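Local coordinates for protein GTN Reductase (PDB 5N6G) that binds flavin mononucleotide and, as an ene-reductase of the Old Yellow Enzyme family, probably reduces carbon-carbon double bonds with electrons from NADH or NADPH, at residues S105-Q110 with G114-P119; G182-Q187 with A208-E213; N306-Q311 with G320-V325. All blocks are in the same frame, centred on the assembly; numbering follows the deposited sequence.

Interaction 1: S105-Q110 with G114-P119; sequences SHTSLQ and GQPVAP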
loop_
_atom_site.group_PDB
_atom_site.type_symbol
_atom_site.label_atom_id
_atom_site.label_comp_id
_atom_site.label_asym_id
_atom_site.label_seq_id
_atom_site.Cartn_x
_atom_site.Cartn_y
_atom_site.Cartn_z
ATOM N N SER A 105 -7.119 14.387 -0.962
ATOM C CA SER A 105 -7.357 14.614 -2.382
ATOM C C SER A 105 -7.689 16.090 -2.599
ATOM O O SER A 105 -7.631 16.910 -1.681
ATOM C CB SER A 105 -8.463 13.683 -2.890
ATOM O OG SER A 105 -8.627 13.720 -4.309
ATOM N N HIS A 106 -8.014 16.417 -3.844
ATOM C CA HIS A 106 -8.310 17.775 -4.259
ATOM C C HIS A 106 -9.501 17.723 -5.200
ATOM O O HIS A 106 -9.687 16.741 -5.914
ATOM C CB HIS A 106 -7.092 18.398 -4.955
ATOM C CG HIS A 106 -7.225 19.865 -5.216
ATOM N ND1 HIS A 106 -7.662 20.360 -6.426
ATOM C CD2 HIS A 106 -6.947 20.946 -4.444
ATOM C CE1 HIS A 106 -7.677 21.679 -6.378
ATOM N NE2 HIS A 106 -7.232 22.058 -5.193
ATOM N N THR A 107 -10.329 18.762 -5.155
ATOM C CA THR A 107 -11.527 18.792 -5.995
ATOM C C THR A 107 -11.202 18.604 -7.475
ATOM O O THR A 107 -11.993 17.993 -8.201
ATOM C CB THR A 107 -12.275 20.101 -5.797
ATOM O OG1 THR A 107 -11.393 21.200 -6.093
ATOM C CG2 THR A 107 -12.804 20.208 -4.378
ATOM N N SER A 108 -10.051 19.101 -7.939
ATOM C CA SER A 108 -9.702 19.009 -9.357
ATOM C C SER A 108 -9.467 17.569 -9.826
ATOM O O SER A 108 -9.444 17.317 -11.040
ATOM C CB SER A 108 -8.461 19.866 -9.633
ATOM O OG SER A 108 -7.341 19.295 -8.980
ATOM N N LEU A 109 -9.262 16.627 -8.901
ATOM C CA LEU A 109 -9.070 15.219 -9.218
ATOM C C LEU A 109 -10.350 14.402 -9.102
ATOM O O LEU A 109 -10.373 13.244 -9.542
ATOM C CB LEU A 109 -8.002 14.611 -8.285
ATOM C CG LEU A 109 -6.631 15.280 -8.328
ATOM C CD1 LEU A 109 -5.745 14.775 -7.171
ATOM C CD2 LEU A 109 -5.965 15.025 -9.664
ATOM N N GLN A 110 -11.393 14.950 -8.474
ATOM C CA GLN A 110 -12.607 14.229 -8.150
ATOM C C GLN A 110 -13.597 14.277 -9.302
ATOM O O GLN A 110 -13.639 15.257 -10.058
ATOM C CB GLN A 110 -13.260 14.836 -6.913
ATOM C CG GLN A 110 -12.435 14.570 -5.680
ATOM C CD GLN A 110 -12.417 13.116 -5.322
ATOM O OE1 GLN A 110 -13.460 12.442 -5.318
ATOM N NE2 GLN A 110 -11.238 12.600 -5.039
ATOM N N GLY A 114 -16.042 17.299 -7.283
ATOM C CA GLY A 114 -16.611 17.165 -5.964
ATOM C C GLY A 114 -15.602 17.194 -4.829
ATOM O O GLY A 114 -14.383 17.123 -5.012
ATOM N N GLN A 115 -16.158 17.330 -3.630
ATOM C CA GLN A 115 -15.385 17.178 -2.408
ATOM C C GLN A 115 -14.838 15.759 -2.306
ATOM O O GLN A 115 -15.549 14.787 -2.613
ATOM C CB GLN A 115 -16.258 17.467 -1.185
ATOM C CG GLN A 115 -16.830 18.883 -1.147
ATOM C CD GLN A 115 -18.171 19.011 -0.428
ATOM O OE1 GLN A 115 -18.378 19.917 0.399
ATOM N NE2 GLN A 115 -19.116 18.165 -0.798
ATOM N N PRO A 116 -13.591 15.587 -1.840
ATOM C CA PRO A 116 -13.137 14.261 -1.410
ATOM C C PRO A 116 -14.078 13.683 -0.361
ATOM O O PRO A 116 -14.791 14.447 0.303
ATOM C CB PRO A 116 -11.749 14.545 -0.824
ATOM C CG PRO A 116 -11.327 15.825 -1.452
ATOM C CD PRO A 116 -12.563 16.635 -1.669
ATOM N N VAL A 117 -14.110 12.367 -0.214
ATOM C CA VAL A 117 -14.980 11.715 0.747
ATOM C C VAL A 117 -14.161 11.160 1.894
ATOM O O VAL A 117 -12.983 10.805 1.746
ATOM C CB VAL A 117 -15.819 10.600 0.076
ATOM C CG1 VAL A 117 -16.685 11.191 -0.988
ATOM C CG2 VAL A 117 -14.938 9.502 -0.501
ATOM N N ALA A 118 -14.815 11.053 3.049
ATOM C CA ALA A 118 -14.153 10.602 4.265
ATOM C C ALA A 118 -15.204 10.124 5.259
ATOM O O ALA A 118 -16.386 10.450 5.126
ATOM C CB ALA A 118 -13.318 11.737 4.866
ATOM N N PRO A 119 -14.798 9.380 6.298
ATOM C CA PRO A 119 -15.769 9.030 7.351
ATOM C C PRO A 119 -16.391 10.234 8.024
ATOM O O PRO A 119 -17.578 10.210 8.376
ATOM C CB PRO A 119 -14.936 8.201 8.333
ATOM C CG PRO A 119 -13.524 8.552 8.054
ATOM C CD PRO A 119 -13.469 8.808 6.580
HETATM O O HOH W 1 -15.778 13.044 -4.650
#
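Ser105 OG is gripped by two groups: it accepts a 2.9 Å hydrogen bond from Gln110 NE2, within its own loop, and donates to Gln63 O of an earlier loop. Ser105 OG lies close to the amide plane of Gln110, and NE2 also reaches Gln61 O, which fixes the rotation of the amide. The other end of that group, Gln110 OE1, faces 114-119, where water 1 joins it at a short 2.5 Å and passes the link on to Gln115 O at 2.7 Å. No direct hydrogen bond crosses between the segments, so this water is their polar bridge.

Much of the remaining contact gathers round one carbonyl. Gly114 O lies against the aliphatic part of Gln110, 3.2 Å from CB, and on Thr107, whose CA makes a CA-H...O contact with it at 3.5 Å. Gln110 CG also touches the same oxygen, and the bend at chi2 (-68°) then turns the amide back toward Ser105. Separately, Pro116 sets its ring against Ser105, with CG 3.9 Å from Ser105 CB. The chain of 107-109 makes a 3-10 turn, held by backbone bonds from Leu109 N to His106 O and from Gln110 N to Thr107 O, and this turn presents Thr107 and Gln110 to the returning segment. Ser143 binds Thr107 N through its side chain and also pairs with Ser105 through the backbone. Together these contacts close the long loop that follows strand 94-99 of the TIM barrel and runs into strand 117-118, which pairs in parallel with 146-147 outside the barrel wall.

Interaction 2: G182-Q187 with A208-E213; sequences GYLIEQ and ARFLLE. With 8OZ (2-Phenylacrylic acid), chain C.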
loop_
_atom_site.group_PDB
_atom_site.type_symbol
_atom_site.label_atom_id
_atom_site.label_comp_id
_atom_site.label_asym_id
_atom_site.label_seq_id
_atom_site.Cartn_x
_atom_site.Cartn_y
_atom_site.Cartn_z
ATOM N N GLY A 182 -2.803 6.831 6.654
ATOM C CA GLY A 182 -3.789 7.907 6.750
ATOM C C GLY A 182 -4.798 7.997 5.628
ATOM O O GLY A 182 -5.461 9.029 5.519
ATOM N N TYR A 183 -4.923 6.981 4.783
ATOM C CA TYR A 183 -5.879 7.023 3.684
ATOM C C TYR A 183 -7.238 6.504 4.161
ATOM O O TYR A 183 -7.513 6.476 5.360
ATOM C CB TYR A 183 -5.291 6.319 2.465
ATOM C CG TYR A 183 -4.100 7.124 1.956
ATOM C CD1 TYR A 183 -4.275 8.384 1.419
ATOM C CD2 TYR A 183 -2.798 6.643 2.064
ATOM C CE1 TYR A 183 -3.197 9.133 0.948
ATOM C CE2 TYR A 183 -1.712 7.404 1.616
ATOM C CZ TYR A 183 -1.927 8.630 1.049
ATOM O OH TYR A 183 -0.875 9.386 0.595
ATOM N N LEU A 184 -8.147 6.200 3.235
ATOM C CA LEU A 184 -9.563 6.072 3.612
ATOM C C LEU A 184 -9.777 5.054 4.730
ATOM O O LEU A 184 -10.519 5.326 5.679
ATOM C CB LEU A 184 -10.415 5.695 2.406
ATOM C CG LEU A 184 -11.922 5.585 2.702
ATOM C CD1 LEU A 184 -12.509 6.935 3.055
ATOM C CD2 LEU A 184 -12.674 4.943 1.515
ATOM N N ILE A 185 -9.229 3.848 4.588
ATOM C CA ILE A 185 -9.518 2.811 5.572
ATOM C C ILE A 185 -8.990 3.234 6.930
ATOM O O ILE A 185 -9.663 3.055 7.954
ATOM C CB ILE A 185 -8.951 1.457 5.120
ATOM C CG1 ILE A 185 -9.668 0.999 3.841
ATOM C CG2 ILE A 185 -9.166 0.396 6.201
ATOM C CD1 ILE A 185 -9.085 -0.244 3.190
ATOM N N GLU A 186 -7.791 3.817 6.962
ATOM C CA GLU A 186 -7.220 4.307 8.214
ATOM C C GLU A 186 -8.025 5.448 8.799
ATOM O O GLU A 186 -8.077 5.617 10.025
ATOM C CB GLU A 186 -5.788 4.801 8.024
ATOM C CG GLU A 186 -4.775 3.832 8.450
ATOM C CD GLU A 186 -3.478 4.461 8.965
ATOM O OE1 GLU A 186 -3.322 5.712 9.101
ATOM O OE2 GLU A 186 -2.600 3.634 9.233
ATOM N N GLN A 187 -8.609 6.282 7.944
ATOM C CA GLN A 187 -9.452 7.373 8.422
ATOM C C GLN A 187 -10.645 6.846 9.221
ATOM O O GLN A 187 -11.037 7.430 10.236
ATOM C CB GLN A 187 -9.916 8.230 7.240
ATOM C CG GLN A 187 -8.807 9.062 6.614
ATOM C CD GLN A 187 -9.081 9.473 5.168
ATOM O OE1 GLN A 187 -10.214 9.764 4.791
ATOM N NE2 GLN A 187 -8.024 9.540 4.373
ATOM N N ALA A 208 -13.243 -0.631 13.058
ATOM C CA ALA A 208 -12.665 -1.675 12.221
ATOM C C ALA A 208 -13.634 -2.224 11.181
ATOM O O ALA A 208 -13.213 -2.978 10.302
ATOM C CB ALA A 208 -12.184 -2.820 13.108
ATOM N N ARG A 209 -14.918 -1.887 11.286
ATOM C CA ARG A 209 -15.953 -2.508 10.463
ATOM C C ARG A 209 -15.693 -2.295 8.982
ATOM O O ARG A 209 -15.807 -3.234 8.189
ATOM C CB ARG A 209 -17.318 -1.936 10.834
ATOM C CG ARG A 209 -18.480 -2.578 10.091
ATOM C CD ARG A 209 -19.824 -1.978 10.534
ATOM N NE ARG A 209 -19.971 -1.992 11.990
ATOM C CZ ARG A 209 -20.195 -3.082 12.711
ATOM N NH1 ARG A 209 -20.295 -4.263 12.124
ATOM N NH2 ARG A 209 -20.281 -2.993 14.028
ATOM N N PHE A 210 -15.366 -1.060 8.587
ATOM C CA PHE A 210 -15.125 -0.791 7.165
ATOM C C PHE A 210 -13.937 -1.594 6.642
ATOM O O PHE A 210 -14.020 -2.207 5.564
ATOM C CB PHE A 210 -14.919 0.708 6.934
ATOM C CG PHE A 210 -14.713 1.070 5.485
ATOM C CD1 PHE A 210 -15.742 0.895 4.556
ATOM C CD2 PHE A 210 -13.503 1.572 5.050
ATOM C CE1 PHE A 210 -15.555 1.232 3.221
ATOM C CE2 PHE A 210 -13.308 1.915 3.724
ATOM C CZ PHE A 210 -14.313 1.743 2.816
ATOM N N LEU A 211 -12.817 -1.584 7.366
ATOM C CA LEU A 211 -11.656 -2.375 6.950
ATOM C C LEU A 211 -12.070 -3.810 6.678
ATOM O O LEU A 211 -11.702 -4.403 5.653
ATOM C CB LEU A 211 -10.570 -2.311 8.022
ATOM C CG LEU A 211 -9.248 -3.043 7.726
ATOM C CD1 LEU A 211 -8.123 -2.452 8.547
ATOM C CD2 LEU A 211 -9.311 -4.535 8.005
ATOM N N LEU A 212 -12.822 -4.406 7.600
ATOM C CA LEU A 212 -13.133 -5.820 7.460
ATOM C C LEU A 212 -14.158 -6.053 6.358
ATOM O O LEU A 212 -14.113 -7.084 5.684
ATOM C CB LEU A 212 -13.595 -6.387 8.799
ATOM C CG LEU A 212 -12.514 -6.390 9.870
ATOM C CD1 LEU A 212 -13.136 -6.746 11.215
ATOM C CD2 LEU A 212 -11.405 -7.382 9.563
ATOM N N GLU A 213 -15.029 -5.078 6.093
ATOM C CA GLU A 213 -15.938 -5.201 4.957
ATOM C C GLU A 213 -15.186 -5.121 3.638
ATOM O O GLU A 213 -15.532 -5.842 2.690
ATOM C CB GLU A 213 -17.032 -4.126 5.022
ATOM C CG GLU A 213 -18.081 -4.425 6.075
ATOM C CD GLU A 213 -19.114 -3.328 6.261
ATOM O OE1 GLU A 213 -18.901 -2.192 5.799
ATOM O OE2 GLU A 213 -20.157 -3.613 6.893
HETATM C C4 8OZ C . 4.299 9.328 -1.055
HETATM C C5 8OZ C . 3.728 10.249 -1.901
HETATM C C6 8OZ C . 2.403 10.121 -2.255
HETATM C C7 8OZ C . 1.652 9.062 -1.778
HETATM C C8 8OZ C . 1.534 6.467 0.912
HETATM C C 8OZ C . 0.673 6.274 -1.378
HETATM O O 8OZ C . 1.044 5.417 1.254
HETATM C C1 8OZ C . 1.449 6.915 -0.517
HETATM C C2 8OZ C . 2.224 8.116 -0.938
HETATM C C3 8OZ C . 3.557 8.268 -0.567
HETATM O O1 8OZ C . 2.136 7.270 1.756
HETATM O O HOH W 2 -11.792 0.738 9.069
#
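Phe210 meets Leu184 and Ile185 together, and the side chains of Leu184 and Ile185 each cross that of Phe210 at about a right angle. Leu184 offers CD2, 3.8 Å from Phe210 CE2, while Ile185 brings CG1 to the same ring carbon, also at 3.8 Å, so that CE2 touches both branches. With CG trans to its backbone nitrogen (chi1 -178°), Phe210 reaches from its helix toward both residues; beyond the segments it stacks on Phe188 and touches Ile153 and Ile156 of helix 150-169. The second branch of Ile185 serves a different neighbour: CG2 lies across Leu211, 3.6 Å from CB and only slightly farther from CG and CD1.

In the TIM barrel, 184-189 is the short helix in the loop after strand 174-178. Helix 204-222 then leads to strand 227-231, on which Leu211 also packs through Ile229 and Leu231. Water 2 lies beside this apolar seam, accepting from Leu211 N at 3.1 Å and making a weak bond to Ile185 O.

Tyr183, at the N-cap position of the short helix, turns the other way, into the substrate pocket. The carboxylate of 2-phenylacrylic acid comes up to the edge of its ring, with Tyr183 CE2 3.4 Å from ligand atom O, while Tyr183 OH is hydrogen-bonded to Tyr65 OH. His178 and Asn181 hold the ligand by hydrogen bonds.

Interaction 3: N306-Q311 with G320-V325; sequences NGYDRQ and GKVDAV. With FMN (flavin mononucleotide), chain B.
The phosphate end of the flavin site borders this contact, in which Tyr308, just beyond the phosphate-binding Gly307, packs on Val325 of strand 324-327. Val325 CG1 lies over the ring near its root: it is 3.6 Å from Tyr308 CG and makes an off-centre CH-pi contact, 4.1 Å from the ring centroid and 30° off the normal. Val325 CG2 comes over one face as well, displaced toward the rim. The valine has CG1 trans to its backbone nitrogen (chi1 173°), which points this methyl at the tyrosine.

At the far end of the ring Tyr308 runs alongside Val322 in the opposite sense, with OH 4.0 Å from CG1; the hydroxyl itself donates to Glu268 OE1, which holds it beside Val322. The contact joins the loop entering helix 310-318 to the chain leaving it, within the beta-alpha-beta unit of strand 301-305, helix 310-318 and strand 324-327 of the TIM barrel: Asp309 is the N-cap of the helix and Gly320 belongs to the Schellman motif that closes it. Tyr308 also touches Ala316 of this helix, and Val325 touches Ala313.

On the flavin side, Gly307 N donates to the phosphate oxygen O1P at 2.8 Å, with an angle of 160° at the hydrogen. Asn306 OD1 lies 3.3 Å from flavin C5' and is held by Gly272 N, while its ND2 bonds to Glu268 O.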
loop_
_atom_site.group_PDB
_atom_site.type_symbol
_atom_site.label_atom_id
_atom_site.label_comp_id
_atom_site.label_asym_id
_atom_site.label_seq_id
_atom_site.Cartn_x
_atom_site.Cartn_y
_atom_site.Cartn_z
ATOM N N ASN A 306 10.143 -0.674 6.929
ATOM C CA ASN A 306 10.473 0.681 7.354
ATOM C C ASN A 306 11.846 0.717 8.019
ATOM O O ASN A 306 12.043 0.249 9.149
ATOM C CB ASN A 306 9.413 1.302 8.263
ATOM C CG ASN A 306 9.662 2.793 8.476
ATOM O OD1 ASN A 306 9.901 3.537 7.520
ATOM N ND2 ASN A 306 9.663 3.226 9.736
ATOM N N GLY A 307 12.825 1.247 7.294
ATOM C CA GLY A 307 14.151 1.440 7.845
ATOM C C GLY A 307 15.029 0.213 7.891
ATOM O O GLY A 307 16.056 0.237 8.574
ATOM N N TYR A 308 14.663 -0.865 7.209
ATOM C CA TYR A 308 15.521 -2.044 7.188
ATOM C C TYR A 308 16.734 -1.806 6.304
ATOM O O TYR A 308 16.693 -1.018 5.356
ATOM C CB TYR A 308 14.745 -3.255 6.677
ATOM C CG TYR A 308 13.866 -3.865 7.718
ATOM C CD1 TYR A 308 14.369 -4.822 8.578
ATOM C CD2 TYR A 308 12.540 -3.475 7.866
ATOM C CE1 TYR A 308 13.584 -5.400 9.552
ATOM C CE2 TYR A 308 11.731 -4.050 8.858
ATOM C CZ TYR A 308 12.276 -5.006 9.699
ATOM O OH TYR A 308 11.532 -5.597 10.685
ATOM N N ASP A 309 17.824 -2.501 6.632
ATOM C CA ASP A 309 19.019 -2.590 5.803
ATOM C C ASP A 309 19.405 -4.061 5.695
ATOM O O ASP A 309 18.690 -4.945 6.180
ATOM C CB ASP A 309 20.159 -1.716 6.350
ATOM C CG ASP A 309 20.660 -2.146 7.735
ATOM O OD1 ASP A 309 20.411 -3.289 8.184
ATOM O OD2 ASP A 309 21.330 -1.314 8.378
ATOM N N ARG A 310 20.521 -4.337 5.021
ATOM C CA ARG A 310 20.871 -5.729 4.758
ATOM C C ARG A 310 20.952 -6.527 6.055
ATOM O O ARG A 310 20.305 -7.573 6.188
ATOM C CB ARG A 310 22.187 -5.813 4.003
ATOM C CG ARG A 310 22.555 -7.242 3.597
ATOM C CD ARG A 310 23.895 -7.343 2.900
ATOM N NE ARG A 310 24.099 -8.692 2.359
ATOM C CZ ARG A 310 24.723 -9.690 2.984
ATOM N NH1 ARG A 310 25.198 -9.536 4.214
ATOM N NH2 ARG A 310 24.833 -10.867 2.384
ATOM N N GLN A 311 21.737 -6.049 7.026
ATOM C CA GLN A 311 21.993 -6.858 8.216
ATOM C C GLN A 311 20.722 -7.047 9.044
ATOM O O GLN A 311 20.450 -8.155 9.528
ATOM C CB GLN A 311 23.096 -6.230 9.066
ATOM C CG GLN A 311 23.615 -7.158 10.166
ATOM C CD GLN A 311 24.063 -8.513 9.630
ATOM O OE1 GLN A 311 24.679 -8.606 8.567
ATOM N NE2 GLN A 311 23.732 -9.572 10.356
ATOM N N GLY A 320 13.136 -15.405 12.987
ATOM C CA GLY A 320 11.713 -15.664 13.002
ATOM C C GLY A 320 10.832 -14.492 13.374
ATOM O O GLY A 320 9.617 -14.675 13.482
ATOM N N LYS A 321 11.384 -13.281 13.525
ATOM C CA LYS A 321 10.535 -12.125 13.814
ATOM C C LYS A 321 9.619 -11.778 12.656
ATOM O O LYS A 321 8.474 -11.350 12.867
ATOM C CB LYS A 321 11.388 -10.910 14.150
ATOM C CG LYS A 321 12.114 -11.028 15.464
ATOM C CD LYS A 321 13.044 -9.822 15.676
ATOM C CE LYS A 321 13.820 -9.941 16.994
ATOM N NZ LYS A 321 14.795 -8.825 17.145
ATOM N N VAL A 322 10.114 -11.900 11.428
ATOM C CA VAL A 322 9.330 -11.586 10.241
ATOM C C VAL A 322 9.572 -12.692 9.230
ATOM O O VAL A 322 10.579 -13.395 9.283
ATOM C CB VAL A 322 9.690 -10.206 9.623
ATOM C CG1 VAL A 322 9.703 -9.132 10.679
ATOM C CG2 VAL A 322 11.041 -10.255 8.912
ATOM N N ASP A 323 8.641 -12.827 8.282
ATOM C CA ASP A 323 8.803 -13.797 7.208
ATOM C C ASP A 323 9.480 -13.211 5.985
ATOM O O ASP A 323 10.078 -13.953 5.203
ATOM C CB ASP A 323 7.453 -14.365 6.776
ATOM C CG ASP A 323 6.738 -15.095 7.886
ATOM O OD1 ASP A 323 7.432 -15.721 8.725
ATOM O OD2 ASP A 323 5.480 -15.046 7.919
ATOM N N ALA A 324 9.364 -11.905 5.791
ATOM C CA ALA A 324 9.905 -11.249 4.613
ATOM C C ALA A 324 10.041 -9.773 4.954
ATOM O O ALA A 324 9.399 -9.275 5.888
ATOM C CB ALA A 324 9.018 -11.442 3.378
ATOM N N VAL A 325 10.879 -9.082 4.184
ATOM C CA VAL A 325 11.158 -7.664 4.391
ATOM C C VAL A 325 10.907 -6.923 3.084
ATOM O O VAL A 325 11.395 -7.331 2.023
ATOM C CB VAL A 325 12.604 -7.437 4.878
ATOM C CG1 VAL A 325 12.914 -5.946 4.908
ATOM C CG2 VAL A 325 12.812 -8.068 6.268
HETATM N N1 FMN B . 3.568 3.495 0.854
HETATM C C2 FMN B . 2.410 2.927 0.382
HETATM O O2 FMN B . 1.729 2.144 1.081
HETATM N N3 FMN B . 1.999 3.200 -0.904
HETATM C C4 FMN B . 2.628 4.050 -1.793
HETATM O O4 FMN B . 2.202 4.189 -2.939
HETATM C C4A FMN B . 3.830 4.668 -1.277
HETATM N N5 FMN B . 4.506 5.462 -2.069
HETATM C C5A FMN B . 5.734 5.918 -1.622
HETATM C C6 FMN B . 6.517 6.668 -2.493
HETATM C C7 FMN B . 7.803 7.053 -2.141
HETATM C C7M FMN B . 8.626 7.837 -3.133
HETATM C C8 FMN B . 8.322 6.697 -0.891
HETATM C C8M FMN B . 9.733 7.044 -0.503
HETATM C C9 FMN B . 7.534 5.967 -0.004
HETATM C C9A FMN B . 6.249 5.569 -0.369
HETATM N N10 FMN B . 5.471 4.733 0.461
HETATM C C10 FMN B . 4.245 4.290 0.048
HETATM C "C1'" FMN B . 6.084 4.202 1.688
HETATM C "C2'" FMN B . 7.020 3.044 1.370
HETATM O "O2'" FMN B . 6.286 1.927 0.855
HETATM C "C3'" FMN B . 7.836 2.581 2.578
HETATM O "O3'" FMN B . 6.956 2.243 3.647
HETATM C "C4'" FMN B . 8.829 3.626 3.082
HETATM O "O4'" FMN B . 9.645 4.094 2.005
HETATM C "C5'" FMN B . 9.684 3.104 4.223
HETATM O "O5'" FMN B . 10.489 1.993 3.781
HETATM P P FMN B . 12.077 2.082 3.453
HETATM O O1P FMN B . 12.737 2.475 4.758
HETATM O O2P FMN B . 12.214 3.183 2.416
HETATM O O3P FMN B . 12.432 0.726 2.963
#

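How the interactions relate
Interactions 1 and 2 adjoin, with centres 17 Å apart: Pro119 packs its CG against Gln187 O at 3.5 Å, and Ala118 CB lies 3.7 Å from Gln187 OE1, so the end of 114-119 packs against helix 184-189. Interaction 3 stands apart, its centre 26 Å from that of interaction 2 and 36 Å from that of interaction 1, on the opposite side of the chain's centre from the latter. Interaction 2 reaches 2-phenylacrylic acid directly, interaction 1 stays about 11 Å from it at the Ser105 side chain, and interaction 3 reaches the flavin phosphate through the backbone of Gly307.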